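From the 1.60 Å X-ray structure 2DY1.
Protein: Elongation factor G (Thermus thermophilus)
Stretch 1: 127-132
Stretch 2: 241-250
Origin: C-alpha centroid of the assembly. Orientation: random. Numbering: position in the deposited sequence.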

# COMPACT_ATOMS: atom_id res chain seq x y z
N LEU A 127 -4.33 2.91 -17.58
CA LEU A 127 -3.95 1.67 -18.20
C LEU A 127 -5.03 0.80 -18.81
O LEU A 127 -6.09 0.64 -18.22
CB LEU A 127 -3.24 0.76 -17.18
CG LEU A 127 -1.98 1.29 -16.49
CD1 LEU A 127 -1.38 0.14 -15.63
CD2 LEU A 127 -0.97 1.79 -17.51
N PRO A 128 -4.76 0.22 -19.98
CA PRO A 128 -5.70 -0.68 -20.64
C PRO A 128 -5.80 -1.88 -19.68
O PRO A 128 -4.85 -2.17 -18.93
CB PRO A 128 -4.98 -1.09 -21.91
CG PRO A 128 -4.21 0.18 -22.26
CD PRO A 128 -3.66 0.59 -20.91
N ARG A 129 -6.93 -2.58 -19.72
CA ARG A 129 -7.13 -3.74 -18.86
C ARG A 129 -7.71 -4.90 -19.65
O ARG A 129 -8.52 -4.71 -20.57
CB ARG A 129 -8.10 -3.41 -17.71
CG ARG A 129 -7.47 -2.74 -16.49
CD ARG A 129 -8.38 -1.63 -15.98
NE ARG A 129 -8.28 -0.51 -16.93
CZ ARG A 129 -9.23 0.39 -17.12
NH1 ARG A 129 -10.37 0.32 -16.43
NH2 ARG A 129 -9.04 1.35 -18.01
N MET A 130 -7.24 -6.11 -19.33
CA MET A 130 -7.72 -7.35 -19.94
C MET A 130 -7.99 -8.24 -18.72
O MET A 130 -7.32 -8.09 -17.71
CB MET A 130 -6.64 -7.97 -20.83
CG MET A 130 -6.78 -9.44 -21.17
SD MET A 130 -5.30 -9.97 -22.12
CE MET A 130 -5.64 -9.08 -23.62
N VAL A 131 -8.98 -9.11 -18.81
CA VAL A 131 -9.31 -10.02 -17.70
C VAL A 131 -8.97 -11.43 -18.12
O VAL A 131 -9.18 -11.80 -19.27
CB VAL A 131 -10.85 -10.02 -17.43
CG1 VAL A 131 -11.23 -11.12 -16.43
CG2 VAL A 131 -11.28 -8.66 -16.89
N VAL A 132 -8.43 -12.22 -17.19
CA VAL A 132 -8.20 -13.64 -17.48
C VAL A 132 -8.95 -14.41 -16.40
O VAL A 132 -8.75 -14.20 -15.20
CB VAL A 132 -6.68 -14.04 -17.55
CG1 VAL A 132 -5.93 -13.66 -16.29
CG2 VAL A 132 -6.57 -15.55 -17.82
N ALA A 241 -9.04 0.21 -29.61
CA ALA A 241 -10.04 0.37 -28.57
C ALA A 241 -9.48 -0.07 -27.21
O ALA A 241 -9.77 0.55 -26.19
CB ALA A 241 -11.31 -0.45 -28.89
N VAL A 242 -8.72 -1.16 -27.20
CA VAL A 242 -8.16 -1.64 -25.94
C VAL A 242 -7.13 -0.62 -25.45
O VAL A 242 -7.10 -0.31 -24.25
CB VAL A 242 -7.52 -3.03 -26.12
CG1 VAL A 242 -6.84 -3.49 -24.78
CG2 VAL A 242 -8.61 -4.04 -26.47
N ARG A 243 -6.32 -0.10 -26.37
CA ARG A 243 -5.32 0.91 -26.02
C ARG A 243 -5.94 2.10 -25.29
O ARG A 243 -5.34 2.65 -24.35
CB ARG A 243 -4.61 1.40 -27.29
CG ARG A 243 -3.49 2.42 -27.01
CD ARG A 243 -2.88 2.95 -28.29
NE ARG A 243 -3.76 3.88 -29.01
CZ ARG A 243 -4.05 5.12 -28.61
NH1 ARG A 243 -3.53 5.62 -27.50
NH2 ARG A 243 -4.85 5.88 -29.35
N ARG A 244 -7.14 2.51 -25.72
CA ARG A 244 -7.85 3.65 -25.15
C ARG A 244 -8.74 3.32 -23.94
O ARG A 244 -9.42 4.19 -23.40
CB ARG A 244 -8.70 4.31 -26.25
CG ARG A 244 -7.88 4.94 -27.35
CD ARG A 244 -8.79 5.38 -28.51
NE ARG A 244 -8.09 6.26 -29.44
CZ ARG A 244 -8.34 6.33 -30.74
NH1 ARG A 244 -9.28 5.57 -31.28
NH2 ARG A 244 -7.65 7.17 -31.50
N GLY A 245 -8.71 2.06 -23.51
CA GLY A 245 -9.52 1.68 -22.37
C GLY A 245 -11.00 1.66 -22.66
O GLY A 245 -11.81 1.83 -21.74
N LEU A 246 -11.36 1.43 -23.92
CA LEU A 246 -12.75 1.40 -24.34
C LEU A 246 -13.34 -0.01 -24.39
O LEU A 246 -14.56 -0.19 -24.48
CB LEU A 246 -12.90 2.08 -25.70
CG LEU A 246 -12.46 3.55 -25.75
CD1 LEU A 246 -12.59 4.05 -27.17
CD2 LEU A 246 -13.30 4.38 -24.79
N LEU A 247 -12.47 -1.02 -24.36
CA LEU A 247 -12.92 -2.41 -24.36
C LEU A 247 -11.95 -3.18 -23.49
O LEU A 247 -10.76 -2.92 -23.50
CB LEU A 247 -12.91 -3.00 -25.77
CG LEU A 247 -13.97 -2.49 -26.77
CD1 LEU A 247 -13.75 -3.20 -28.11
CD2 LEU A 247 -15.38 -2.75 -26.22
N TYR A 248 -12.48 -4.16 -22.76
CA TYR A 248 -11.66 -4.98 -21.86
C TYR A 248 -11.81 -6.44 -22.30
O TYR A 248 -12.79 -7.09 -21.97
CB TYR A 248 -12.17 -4.83 -20.43
CG TYR A 248 -12.26 -3.39 -19.96
CD1 TYR A 248 -13.44 -2.90 -19.40
CD2 TYR A 248 -11.17 -2.52 -20.08
CE1 TYR A 248 -13.54 -1.57 -18.98
CE2 TYR A 248 -11.27 -1.20 -19.67
CZ TYR A 248 -12.46 -0.73 -19.12
OH TYR A 248 -12.56 0.58 -18.72
N PRO A 249 -10.82 -6.97 -23.04
CA PRO A 249 -10.94 -8.37 -23.48
C PRO A 249 -11.00 -9.32 -22.30
O PRO A 249 -10.35 -9.08 -21.29
CB PRO A 249 -9.65 -8.60 -24.27
CG PRO A 249 -9.21 -7.21 -24.69
CD PRO A 249 -9.55 -6.37 -23.48
N VAL A 250 -11.80 -10.39 -22.43
CA VAL A 250 -11.90 -11.39 -21.38
C VAL A 250 -11.45 -12.72 -21.97
O VAL A 250 -12.04 -13.25 -22.92
CB VAL A 250 -13.36 -11.55 -20.88
CG1 VAL A 250 -13.43 -12.60 -19.75
CG2 VAL A 250 -13.89 -10.22 -20.38
O HOH W 1 -8.57 -1.52 -22.09
O HOH W 2 -11.13 2.96 -19.18

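Parallel strands can be joined at their ends by water and side chains where the backbone ladder has not yet begun, and elongation factor G offers a compact example. Strand 129-132 runs beside strand 248-250 with their directions only 15° apart, and the two stretches together bury 497 Å² against each other.

The direct backbone link is a single hydrogen bond, from V131 N to P249 O, at 2.8 Å and nearly linear. Proline has no amide hydrogen to give, but its carbonyl remains a full acceptor, so P249 can still accept the bond from the neighbouring strand. Longer CA-H...O contacts accompany this bond: M130 CA approaches the same P249 O at 3.4 Å, Y248 CA lies 3.4 Å from R129 O, and V250 CA lies 3.5 Å from V131 O. They mark how closely the two backbones are packed.

Apolar contacts fill the space beside the ladder. V131 and V250, paired in the parallel bridge, project to the same face of the sheet, where V131 CB and V250 CG2 are 4.2 Å apart; both take the t rotamer, and their branched side chains suit extended backbone. M130 leaves its strand sideways, and its extended side chain, with chi1 and chi2 both t, brings M130 CE to 4.1 Å from P249 CB. Before the strand, the CA-to-CB bond of P128 points toward the second stretch, and its ring packs against the end of the helix. P128 CB sits 3.3 Å from V242 O and 4.2 Å from V242 CG1, while P128 CG is 3.4 Å from R243 O, so a buried proline covers the last helical turn without bringing an amide hydrogen of its own.

That turn closes in a Schellman motif, with G245 N bonded to V242 O and L246 N to A241 O. G245 adopts positive phi, which favours glycine, and an ideal CB there would lie 3.4 Å from R129 NH2.

The polar contacts gather around R129. Its guanidinium is anchored within its own stretch, R129 NE and R129 NH2 donating to L127 O at 2.8 and 3.0 Å. Held this way, one face of the group lies against Y248 CZ, and R129 NH1 comes 3.2 Å from Y248 OH. One water accepts from R129 NH2 (2.9 Å), donates to G245 O (2.9 Å) and lies 2.8 Å from Y248 OH. A second accepts from R129 N (3.1 Å) and donates to V242 O (2.9 Å) and L247 O (3.0 Å), joining strand, helix end and loop where no direct backbone bond spans the gap.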